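Long-range contact in Tlr1789 protein (Thermosynechococcus elongatus, PDB 2X8X), which probably helps insert beta-barrel proteins into the cyanobacterial outer membrane as an Omp85 family member, this chain being its periplasmic POTRA-domain region: residues A[122-134]-A[144-156]. Sequence-based numbering, arbitrary orientation.
Sequences FYRDNGYILGQVV and VVTLQVAEGVVEQ
Y123, on the last turn of helix 109-125, hands its phenol OH to E151 OE2 at 2.7 Å, tying the helix to the end of the antiparallel hairpin 132-139/144-150 in the middle POTRA domain. OE2 lies in the plane of the Y123 ring, at its edge, and the ring and carboxylate planes are 74° apart; the OH meets the anti side of OE2, 25° out of the carboxylate plane. Both methyls of V149 flank the same hydroxyl, CG2 at 3.4 Å from Y123 OH, and CG1 also touches V133 CG2. One face of the phenol carries G131 CA, offset toward the rim. Q132 and A150 form an antiparallel hydrogen-bonded pair, A150 N to Q132 O and Q132 N to A150 O, each 3.0 Å. On the face of the sheet shared with A150, V134 splits its branches: CG1, anti to its carbonyl carbon (chi1 -64°), packs on A150 CB at 4.0 Å, and CG2 on Q148 CB. Farther out, E151 is positioned by the loop after strand 81-85, OE2 accepting also from Q88 N and L90 N, and OE1 from V89 N. A Schellman motif at G127 and a type I turn, Y128 to G131, bring the chain from the helix into strand 132-139. Beside that turn, one water accepts from L130 N and donates to E151 O, 2.9 Å from each.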
loop_
_atom_site.group_PDB
_atom_site.type_symbol
_atom_site.label_atom_id
_atom_site.label_comp_id
_atom_site.label_asym_id
_atom_site.label_seq_id
_atom_site.Cartn_x
_atom_site.Cartn_y
_atom_site.Cartn_z
ATOM N N PHE A 122 4.625 -10.063 -1.506
ATOM C CA PHE A 122 5.951 -10.488 -1.079
ATOM C C PHE A 122 6.017 -10.672 0.459
ATOM O O PHE A 122 6.433 -11.739 0.935
ATOM C CB PHE A 122 7.042 -9.562 -1.571
ATOM C CG PHE A 122 8.368 -9.749 -0.852
ATOM C CD1 PHE A 122 9.298 -10.705 -1.316
ATOM C CD2 PHE A 122 8.673 -8.987 0.292
ATOM C CE1 PHE A 122 10.547 -10.895 -0.654
ATOM C CE2 PHE A 122 9.897 -9.158 0.989
ATOM C CZ PHE A 122 10.847 -10.118 0.516
ATOM N N TYR A 123 5.554 -9.703 1.232
ATOM C CA TYR A 123 5.544 -9.930 2.696
ATOM C C TYR A 123 4.732 -11.161 3.098
ATOM O O TYR A 123 5.199 -11.992 3.872
ATOM C CB TYR A 123 4.955 -8.715 3.418
ATOM C CG TYR A 123 5.886 -7.490 3.329
ATOM C CD1 TYR A 123 7.200 -7.558 3.786
ATOM C CD2 TYR A 123 5.432 -6.245 2.842
ATOM C CE1 TYR A 123 8.088 -6.412 3.713
ATOM C CE2 TYR A 123 6.328 -5.089 2.781
ATOM C CZ TYR A 123 7.623 -5.196 3.212
ATOM O OH TYR A 123 8.522 -4.131 3.183
ATOM N N ARG A 124 3.511 -11.243 2.615
ATOM C CA ARG A 124 2.581 -12.257 3.094
ATOM C C ARG A 124 3.025 -13.638 2.725
ATOM O O ARG A 124 2.886 -14.530 3.515
ATOM C CB ARG A 124 1.198 -12.014 2.503
ATOM C CG ARG A 124 0.014 -12.384 3.388
ATOM C CD ARG A 124 -1.291 -11.823 2.747
ATOM N NE ARG A 124 -1.276 -12.068 1.300
ATOM C CZ ARG A 124 -1.297 -11.130 0.338
ATOM N NH1 ARG A 124 -1.402 -9.799 0.611
ATOM N NH2 ARG A 124 -1.237 -11.556 -0.926
ATOM N N ASP A 125 3.570 -13.809 1.532
ATOM C CA ASP A 125 3.955 -15.142 1.052
ATOM C C ASP A 125 5.254 -15.623 1.706
ATOM O O ASP A 125 5.477 -16.817 1.798
ATOM C CB ASP A 125 4.118 -15.178 -0.493
ATOM C CG ASP A 125 2.755 -15.185 -1.257
ATOM O OD1 ASP A 125 1.642 -15.105 -0.619
ATOM O OD2 ASP A 125 2.828 -15.238 -2.516
ATOM N N ASN A 126 6.105 -14.706 2.134
ATOM C CA ASN A 126 7.363 -15.052 2.775
ATOM C C ASN A 126 7.216 -15.183 4.298
ATOM O O ASN A 126 8.189 -15.471 5.015
ATOM C CB ASN A 126 8.429 -14.046 2.381
ATOM C CG ASN A 126 9.088 -14.394 1.042
ATOM O OD1 ASN A 126 9.752 -15.409 0.938
ATOM N ND2 ASN A 126 8.902 -13.558 0.013
ATOM N N GLY A 127 5.989 -15.013 4.790
ATOM C CA GLY A 127 5.680 -15.221 6.214
ATOM C C GLY A 127 5.749 -13.954 7.089
ATOM O O GLY A 127 5.527 -14.027 8.298
ATOM N N TYR A 128 6.059 -12.794 6.500
ATOM C CA TYR A 128 6.115 -11.544 7.285
ATOM C C TYR A 128 4.714 -11.033 7.383
ATOM O O TYR A 128 4.307 -10.098 6.660
ATOM C CB TYR A 128 7.031 -10.521 6.633
ATOM C CG TYR A 128 8.429 -11.052 6.467
ATOM C CD1 TYR A 128 9.289 -11.203 7.582
ATOM C CD2 TYR A 128 8.900 -11.408 5.204
ATOM C CE1 TYR A 128 10.578 -11.694 7.424
ATOM C CE2 TYR A 128 10.205 -11.924 5.043
ATOM C CZ TYR A 128 11.015 -12.068 6.155
ATOM O OH TYR A 128 12.298 -12.515 5.995
ATOM N N ILE A 129 3.956 -11.682 8.251
ATOM C CA ILE A 129 2.507 -11.471 8.351
ATOM C C ILE A 129 2.032 -10.055 8.556
ATOM O O ILE A 129 0.884 -9.743 8.180
ATOM C CB ILE A 129 1.799 -12.253 9.541
ATOM C CG1 ILE A 129 2.670 -12.259 10.809
ATOM C CG2 ILE A 129 1.205 -13.575 9.123
ATOM C CD1 ILE A 129 1.785 -12.189 12.083
ATOM N N LEU A 130 2.836 -9.206 9.198
ATOM C CA LEU A 130 2.397 -7.819 9.486
ATOM C C LEU A 130 2.792 -6.832 8.364
ATOM O O LEU A 130 2.332 -5.719 8.355
ATOM C CB LEU A 130 2.994 -7.299 10.812
ATOM C CG LEU A 130 2.610 -8.025 12.114
ATOM C CD1 LEU A 130 3.310 -7.324 13.286
ATOM C CD2 LEU A 130 1.059 -8.096 12.389
ATOM N N GLY A 131 3.691 -7.228 7.489
ATOM C CA GLY A 131 4.338 -6.283 6.604
ATOM C C GLY A 131 3.414 -5.702 5.544
ATOM O O GLY A 131 2.635 -6.454 4.942
ATOM N N GLN A 132 3.498 -4.407 5.241
ATOM C CA GLN A 132 2.610 -3.904 4.149
ATOM C C GLN A 132 3.092 -2.502 3.863
ATOM O O GLN A 132 3.766 -1.907 4.725
ATOM C CB GLN A 132 1.149 -3.793 4.613
ATOM C CG GLN A 132 1.053 -2.803 5.800
ATOM C CD GLN A 132 -0.405 -2.615 6.336
ATOM O OE1 GLN A 132 -1.361 -3.044 5.721
ATOM N NE2 GLN A 132 -0.544 -1.995 7.500
ATOM N N VAL A 133 2.680 -1.975 2.702
ATOM C CA VAL A 133 2.875 -0.567 2.321
ATOM C C VAL A 133 1.908 0.225 3.153
ATOM O O VAL A 133 0.788 -0.245 3.388
ATOM C CB VAL A 133 2.590 -0.396 0.811
ATOM C CG1 VAL A 133 2.599 1.077 0.357
ATOM C CG2 VAL A 133 3.655 -1.145 0.041
ATOM N N VAL A 134 2.330 1.392 3.644
ATOM C CA VAL A 134 1.493 2.265 4.442
ATOM C C VAL A 134 1.519 3.684 3.876
ATOM O O VAL A 134 2.511 4.124 3.209
ATOM C CB VAL A 134 1.961 2.335 5.963
ATOM C CG1 VAL A 134 1.817 0.993 6.629
ATOM C CG2 VAL A 134 3.398 2.727 6.071
ATOM N N VAL A 144 9.819 10.647 -9.675
ATOM C CA VAL A 144 10.256 9.737 -8.606
ATOM C C VAL A 144 9.134 9.558 -7.585
ATOM O O VAL A 144 8.613 10.577 -7.022
ATOM C CB VAL A 144 11.552 10.259 -7.912
ATOM C CG1 VAL A 144 11.919 9.309 -6.709
ATOM C CG2 VAL A 144 12.711 10.300 -8.915
ATOM N N VAL A 145 8.750 8.304 -7.353
ATOM C CA VAL A 145 7.691 7.930 -6.419
ATOM C C VAL A 145 8.320 7.328 -5.123
ATOM O O VAL A 145 9.237 6.480 -5.171
ATOM C CB VAL A 145 6.650 6.953 -7.084
ATOM C CG1 VAL A 145 5.529 6.432 -6.062
ATOM C CG2 VAL A 145 5.900 7.659 -8.233
ATOM N N THR A 146 7.847 7.831 -3.983
ATOM C CA THR A 146 8.282 7.337 -2.668
ATOM C C THR A 146 7.103 6.665 -1.958
ATOM O O THR A 146 6.022 7.248 -1.852
ATOM C CB THR A 146 8.801 8.525 -1.751
ATOM O OG1 THR A 146 9.905 9.173 -2.426
ATOM C CG2 THR A 146 9.244 8.002 -0.403
ATOM N N LEU A 147 7.358 5.433 -1.542
ATOM C CA LEU A 147 6.487 4.607 -0.730
ATOM C C LEU A 147 7.098 4.355 0.688
ATOM O O LEU A 147 8.330 4.411 0.876
ATOM C CB LEU A 147 6.384 3.256 -1.445
ATOM C CG LEU A 147 5.911 3.254 -2.874
ATOM C CD1 LEU A 147 5.895 1.809 -3.312
ATOM C CD2 LEU A 147 4.500 3.822 -2.889
ATOM N N GLN A 148 6.231 4.045 1.656
ATOM C CA GLN A 148 6.636 3.634 2.992
ATOM C C GLN A 148 6.152 2.250 3.177
ATOM O O GLN A 148 5.043 1.934 2.703
ATOM C CB GLN A 148 5.922 4.495 4.024
ATOM C CG GLN A 148 6.197 5.982 3.869
ATOM C CD GLN A 148 5.425 6.814 4.924
ATOM O OE1 GLN A 148 4.668 7.698 4.560
ATOM N NE2 GLN A 148 5.529 6.454 6.181
ATOM N N VAL A 149 6.945 1.404 3.838
ATOM C CA VAL A 149 6.452 0.138 4.375
ATOM C C VAL A 149 6.636 0.110 5.911
ATOM O O VAL A 149 7.498 0.814 6.466
ATOM C CB VAL A 149 7.152 -1.031 3.774
ATOM C CG1 VAL A 149 6.882 -1.104 2.242
ATOM C CG2 VAL A 149 8.619 -0.862 4.043
ATOM N N ALA A 150 5.770 -0.660 6.551
ATOM C CA ALA A 150 5.921 -1.069 7.946
ATOM C C ALA A 150 5.949 -2.568 7.872
ATOM O O ALA A 150 4.923 -3.187 7.617
ATOM C CB ALA A 150 4.754 -0.629 8.734
ATOM N N GLU A 151 7.120 -3.135 8.112
ATOM C CA GLU A 151 7.355 -4.533 7.864
ATOM C C GLU A 151 6.952 -5.392 9.062
ATOM O O GLU A 151 6.745 -6.578 8.891
ATOM C CB GLU A 151 8.833 -4.723 7.609
ATOM C CG GLU A 151 9.275 -3.942 6.358
ATOM C CD GLU A 151 10.551 -4.487 5.796
ATOM O OE1 GLU A 151 11.334 -5.083 6.566
ATOM O OE2 GLU A 151 10.758 -4.349 4.596
ATOM N N GLY A 152 6.833 -4.792 10.247
ATOM C CA GLY A 152 6.488 -5.558 11.472
ATOM C C GLY A 152 7.735 -5.833 12.318
ATOM O O GLY A 152 7.980 -6.951 12.752
ATOM N N VAL A 153 8.577 -4.824 12.497
ATOM C CA VAL A 153 9.802 -4.931 13.341
ATOM C C VAL A 153 9.411 -5.148 14.830
ATOM O O VAL A 153 8.477 -4.508 15.365
ATOM C CB VAL A 153 10.745 -3.657 13.177
ATOM C CG1 VAL A 153 12.044 -3.751 14.100
ATOM C CG2 VAL A 153 11.176 -3.483 11.735
ATOM N N VAL A 154 10.109 -6.123 15.431
ATOM C CA VAL A 154 10.004 -6.475 16.851
ATOM C C VAL A 154 10.899 -5.509 17.648
ATOM O O VAL A 154 12.130 -5.525 17.547
ATOM C CB VAL A 154 10.328 -7.974 17.115
ATOM C CG1 VAL A 154 10.278 -8.249 18.611
ATOM C CG2 VAL A 154 9.244 -8.885 16.436
ATOM N N GLU A 155 10.247 -4.619 18.366
ATOM C CA GLU A 155 10.887 -3.648 19.256
ATOM C C GLU A 155 11.309 -4.385 20.562
ATOM O O GLU A 155 12.485 -4.362 20.954
ATOM C CB GLU A 155 9.895 -2.513 19.526
ATOM C CG GLU A 155 10.534 -1.167 19.711
ATOM C CD GLU A 155 9.496 -0.064 19.989
ATOM O OE1 GLU A 155 9.153 0.670 19.014
ATOM O OE2 GLU A 155 9.039 0.047 21.173
ATOM N N GLN A 156 10.368 -5.077 21.223
ATOM C CA GLN A 156 10.738 -5.920 22.353
ATOM C C GLN A 156 9.981 -7.212 22.415
ATOM O O GLN A 156 9.000 -7.446 21.685
ATOM C CB GLN A 156 10.620 -5.220 23.733
ATOM C CG GLN A 156 9.473 -4.244 23.831
ATOM C CD GLN A 156 9.473 -3.455 25.154
ATOM O OE1 GLN A 156 10.346 -3.624 26.000
ATOM N NE2 GLN A 156 8.479 -2.600 25.323
HETATM O O HOH W 1 5.695 -9.158 9.615
HETATM O O HOH W 2 2.850 -3.472 9.429
HETATM O O HOH W 3 3.503 4.783 0.754
#